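Local coordinates for type III secretion system effector protein ExoU (Pseudomonas fluorescens, PDB 4QMK) that hydrolyses phospholipids as a patatin-like phospholipase injected by type III secretion, and reaches the plasma membrane through a phosphatidylinositol 4,5-bisphosphate-binding domain, at the interface of chains A and B. Residues are numbered along the deposited sequence; one frame, centred on the assembly and turned at random. Chains: chain A/B, Type III secretion system effector protein ExoU.

Contacts 1 and 2 are neighbouring patches of one two-fold interface, the centres of their C-alpha atoms about 11 Å apart. Both draw on helix 140-157 of each chain and share A:Leu155, one methyl of which reaches B:Trp144 in contact 1, while the side chain as a whole packs among leucines and the stem of a glutamate in contact 2. Contact 1 adds the loop that follows the helix and a phenylalanine from near the C-terminus; contact 2 lies where the paired helices meet. Adjacent and both rich in apolar side chains, they are parts of a larger interface. The pairing may reflect crystal packing alone.

Contact 1: the interface of chains A and B. Residues chain A 155, 158-160, 636; chain B 144, 147-148.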
# COMPACT_ATOMS: atom_id res chain seq x y z
N LEU A 155 -10.77 15.10 -9.68
CA LEU A 155 -10.85 13.72 -9.30
C LEU A 155 -10.97 13.56 -7.80
O LEU A 155 -11.97 13.02 -7.31
CB LEU A 155 -9.65 12.97 -9.83
CG LEU A 155 -9.66 12.70 -11.33
CD1 LEU A 155 -8.27 12.27 -11.76
CD2 LEU A 155 -10.66 11.62 -11.72
N SER A 158 -14.21 14.84 -5.95
CA SER A 158 -15.46 14.25 -6.45
C SER A 158 -15.71 12.79 -6.08
O SER A 158 -16.68 12.22 -6.53
CB SER A 158 -15.43 14.27 -7.97
OG SER A 158 -14.50 13.30 -8.46
N LEU A 159 -14.83 12.19 -5.29
CA LEU A 159 -14.95 10.78 -4.97
C LEU A 159 -16.23 10.37 -4.13
O LEU A 159 -16.60 11.00 -3.14
CB LEU A 159 -13.67 10.32 -4.28
CG LEU A 159 -12.38 10.55 -5.09
CD1 LEU A 159 -11.19 10.04 -4.32
CD2 LEU A 159 -12.43 9.83 -6.42
N PRO A 160 -16.91 9.30 -4.56
CA PRO A 160 -18.08 8.87 -3.80
C PRO A 160 -17.72 8.63 -2.33
O PRO A 160 -18.51 8.91 -1.44
CB PRO A 160 -18.47 7.56 -4.47
CG PRO A 160 -17.23 7.08 -5.19
CD PRO A 160 -16.48 8.31 -5.57
N PHE A 636 -17.67 18.19 -11.97
CA PHE A 636 -17.23 18.47 -10.60
C PHE A 636 -16.87 19.94 -10.29
O PHE A 636 -15.75 20.23 -9.83
CB PHE A 636 -16.09 17.52 -10.20
CG PHE A 636 -16.36 16.08 -10.55
CD1 PHE A 636 -17.49 15.43 -10.03
CD2 PHE A 636 -15.51 15.37 -11.39
CE1 PHE A 636 -17.75 14.10 -10.35
CE2 PHE A 636 -15.76 14.04 -11.71
CZ PHE A 636 -16.88 13.41 -11.19
N TRP B 144 -20.02 7.54 -10.79
CA TRP B 144 -18.77 8.26 -10.81
C TRP B 144 -17.91 7.84 -11.99
O TRP B 144 -17.26 8.67 -12.61
CB TRP B 144 -18.01 8.02 -9.50
CG TRP B 144 -16.70 8.73 -9.44
CD1 TRP B 144 -16.50 9.98 -9.08
CD2 TRP B 144 -15.42 8.19 -9.81
NE1 TRP B 144 -15.16 10.30 -9.19
CE2 TRP B 144 -14.48 9.21 -9.64
CE3 TRP B 144 -14.99 6.96 -10.27
CZ2 TRP B 144 -13.12 9.03 -9.90
CZ3 TRP B 144 -13.62 6.77 -10.53
CH2 TRP B 144 -12.71 7.81 -10.35
N GLU B 147 -18.99 9.78 -15.22
CA GLU B 147 -18.63 11.19 -15.19
C GLU B 147 -17.13 11.43 -15.25
O GLU B 147 -16.66 12.32 -15.92
CB GLU B 147 -19.25 11.91 -13.98
CG GLU B 147 -20.76 12.18 -14.10
CD GLU B 147 -21.65 11.02 -13.62
OE1 GLU B 147 -21.59 10.68 -12.42
OE2 GLU B 147 -22.43 10.45 -14.43
N ALA B 148 -16.37 10.59 -14.56
CA ALA B 148 -14.95 10.79 -14.38
C ALA B 148 -14.08 10.17 -15.46
O ALA B 148 -12.88 10.41 -15.47
CB ALA B 148 -14.54 10.25 -13.01
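B:Trp144 lays one face of its indole against A:Pro160 and A:Leu159, in the loop after A helix 140-157, forming the apolar centre of this patch between two copies of a patatin-like phospholipase. The partner hides 75 Å² of the tryptophan. A:Pro160 lies over that face toward the rim, its CD 3.8 Å above the plane of the B:Trp144 ring. A:Leu159 runs alongside the indole and approaches from the same face, resting CD2 on the benzo carbon CZ2 of B:Trp144 at 3.6 Å. The opposite face is backed from within chain B by B:Ala148, one helical turn further on, whose CB stands 3.5 Å from the B:Trp144 ring plane. A:Leu155 brings its CD2 methyl obliquely from the B:Ala148 side, 4.0 Å from CZ2 of B:Trp144.

Near the pyrrole part stands A:Phe636, from a segment near the C-terminus. Its side chain crosses that of the tryptophan at about a right angle, though the ring planes are only modestly inclined to each other. Ring atom CZ of A:Phe636 is 4.0 Å from CD1 of B:Trp144, standing off the indole on the B:Ala148 side. CZ of A:Phe636 also lies 4.0 Å from CB of B:Glu147, a poorly ordered glutamate that contributes its aliphatic stem, and the methyl of B:Ala148 borders CE2. A:Ser158 CB covers the centre of one A:Phe636 face and so helps position the phenylalanine beside the tryptophan.

With CG anti to the backbone N (chi1 180°) and the ring turned about chi2 (84°), B:Trp144 rests one face on B:Ala148 and points NE1 to A:Ser158. At this polar rim NE1 of B:Trp144 donates to the hydroxyl OG of A:Ser158 at 3.2 Å, nearly straight (163° at the hydrogen) and in the indole plane. OG of A:Ser158 in turn donates to the backbone O of A:Leu155 at 2.8 Å, tilted from the carbonyl plane, which probably orients the hydroxyl to accept from the indole.

Contact 2: the interface of chains A and B. Residues chain A 144, 151-152, 155, 173; chain B 151-152, 155.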
# COMPACT_ATOMS: atom_id res chain seq x y z
N TRP A 144 4.97 18.01 -14.71
CA TRP A 144 3.72 17.30 -14.72
C TRP A 144 2.73 17.89 -13.71
O TRP A 144 1.52 17.96 -13.99
CB TRP A 144 3.93 15.83 -14.41
CG TRP A 144 2.67 15.08 -14.41
CD1 TRP A 144 2.03 14.56 -15.49
CD2 TRP A 144 1.89 14.75 -13.27
NE1 TRP A 144 0.88 13.92 -15.10
CE2 TRP A 144 0.77 14.02 -13.74
CE3 TRP A 144 2.03 14.98 -11.92
CZ2 TRP A 144 -0.21 13.52 -12.88
CZ3 TRP A 144 1.04 14.49 -11.05
CH2 TRP A 144 -0.07 13.77 -11.54
N GLU A 151 -7.06 18.31 -13.60
CA GLU A 151 -7.55 16.94 -13.51
C GLU A 151 -7.50 16.43 -12.04
O GLU A 151 -8.48 15.88 -11.52
CB GLU A 151 -6.68 16.04 -14.40
CG GLU A 151 -6.92 16.13 -15.93
CD GLU A 151 -6.29 17.34 -16.64
OE1 GLU A 151 -5.27 17.87 -16.15
OE2 GLU A 151 -6.80 17.75 -17.72
N LEU A 152 -6.38 16.66 -11.38
CA LEU A 152 -6.23 16.18 -10.03
C LEU A 152 -7.18 16.78 -9.03
O LEU A 152 -7.58 16.11 -8.05
CB LEU A 152 -4.81 16.46 -9.53
CG LEU A 152 -3.80 15.45 -10.01
CD1 LEU A 152 -2.41 15.90 -9.61
CD2 LEU A 152 -4.12 14.09 -9.44
N LEU A 155 -10.77 15.10 -9.68
CA LEU A 155 -10.85 13.72 -9.30
C LEU A 155 -10.97 13.56 -7.80
O LEU A 155 -11.97 13.02 -7.31
CB LEU A 155 -9.65 12.97 -9.83
CG LEU A 155 -9.66 12.70 -11.33
CD1 LEU A 155 -8.27 12.27 -11.76
CD2 LEU A 155 -10.66 11.62 -11.72
N LEU A 173 0.58 8.03 -8.37
CA LEU A 173 0.78 8.58 -9.73
C LEU A 173 2.23 8.95 -10.00
O LEU A 173 2.66 8.99 -11.15
CB LEU A 173 -0.07 9.84 -9.97
CG LEU A 173 -1.57 9.61 -10.03
CD1 LEU A 173 -2.30 10.90 -10.28
CD2 LEU A 173 -1.87 8.60 -11.12
N GLU B 151 -11.57 12.63 -17.47
CA GLU B 151 -10.55 13.06 -16.52
C GLU B 151 -9.54 11.94 -16.27
O GLU B 151 -8.34 12.16 -16.33
CB GLU B 151 -11.21 13.51 -15.20
CG GLU B 151 -11.44 15.00 -15.06
CD GLU B 151 -11.82 15.66 -16.37
OE1 GLU B 151 -12.60 15.06 -17.14
OE2 GLU B 151 -11.32 16.77 -16.62
N LEU B 152 -10.01 10.73 -16.05
CA LEU B 152 -9.11 9.61 -15.79
C LEU B 152 -8.21 9.28 -16.97
O LEU B 152 -7.12 8.79 -16.79
CB LEU B 152 -9.92 8.36 -15.42
CG LEU B 152 -10.32 8.31 -13.97
CD1 LEU B 152 -11.30 7.18 -13.74
CD2 LEU B 152 -9.09 8.11 -13.11
N LEU B 155 -5.45 11.98 -17.27
CA LEU B 155 -4.52 11.83 -16.19
C LEU B 155 -3.53 10.67 -16.42
O LEU B 155 -2.30 10.87 -16.35
CB LEU B 155 -5.27 11.65 -14.87
CG LEU B 155 -4.41 11.88 -13.64
CD1 LEU B 155 -4.27 13.37 -13.40
CD2 LEU B 155 -5.04 11.21 -12.44
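A:Glu151 touches B:Leu155 through the carbon stem below its carboxylate, CB to CD1 at 3.7 Å. Its polar end faces the equivalent group of the partner: the carboxylate oxygens OE2 of A:Glu151 and OE2 of B:Glu151 are 4.7 Å apart, near but not in contact. If both are charged they would repel mildly, which might favour protonation of one.

B:Leu155 is the hub, with 57 Å² hidden by chain A. CD1 of B:Leu155 also reaches CG of A:Leu152 at 4.0 Å, and CZ2 of A:Trp144 from off its ring plane. CD2 of B:Leu155 meets CD1 of A:Leu155 at 3.5 Å, the two leucines passing obliquely. CD2 of B:Leu155 is also 3.5 Å from CD1 of A:Leu173, which comes in across it at about a right angle. In return, A:Leu155 places CD2 4.0 Å from CB of B:Glu151 and beside CG of B:Leu152.

The twin leucines do not share a rotamer. B:Leu155 has CG anti to the backbone N (chi1 -164°), whereas A:Leu155 has it anti to the carbonyl carbon (chi1 -74°); the two sides thus depart locally from two-fold symmetry, which probably helps the branched ends fit together. The patch sits where helix 140-157 of one chain packs against its copy, with helix 166-173 of chain A closing one side.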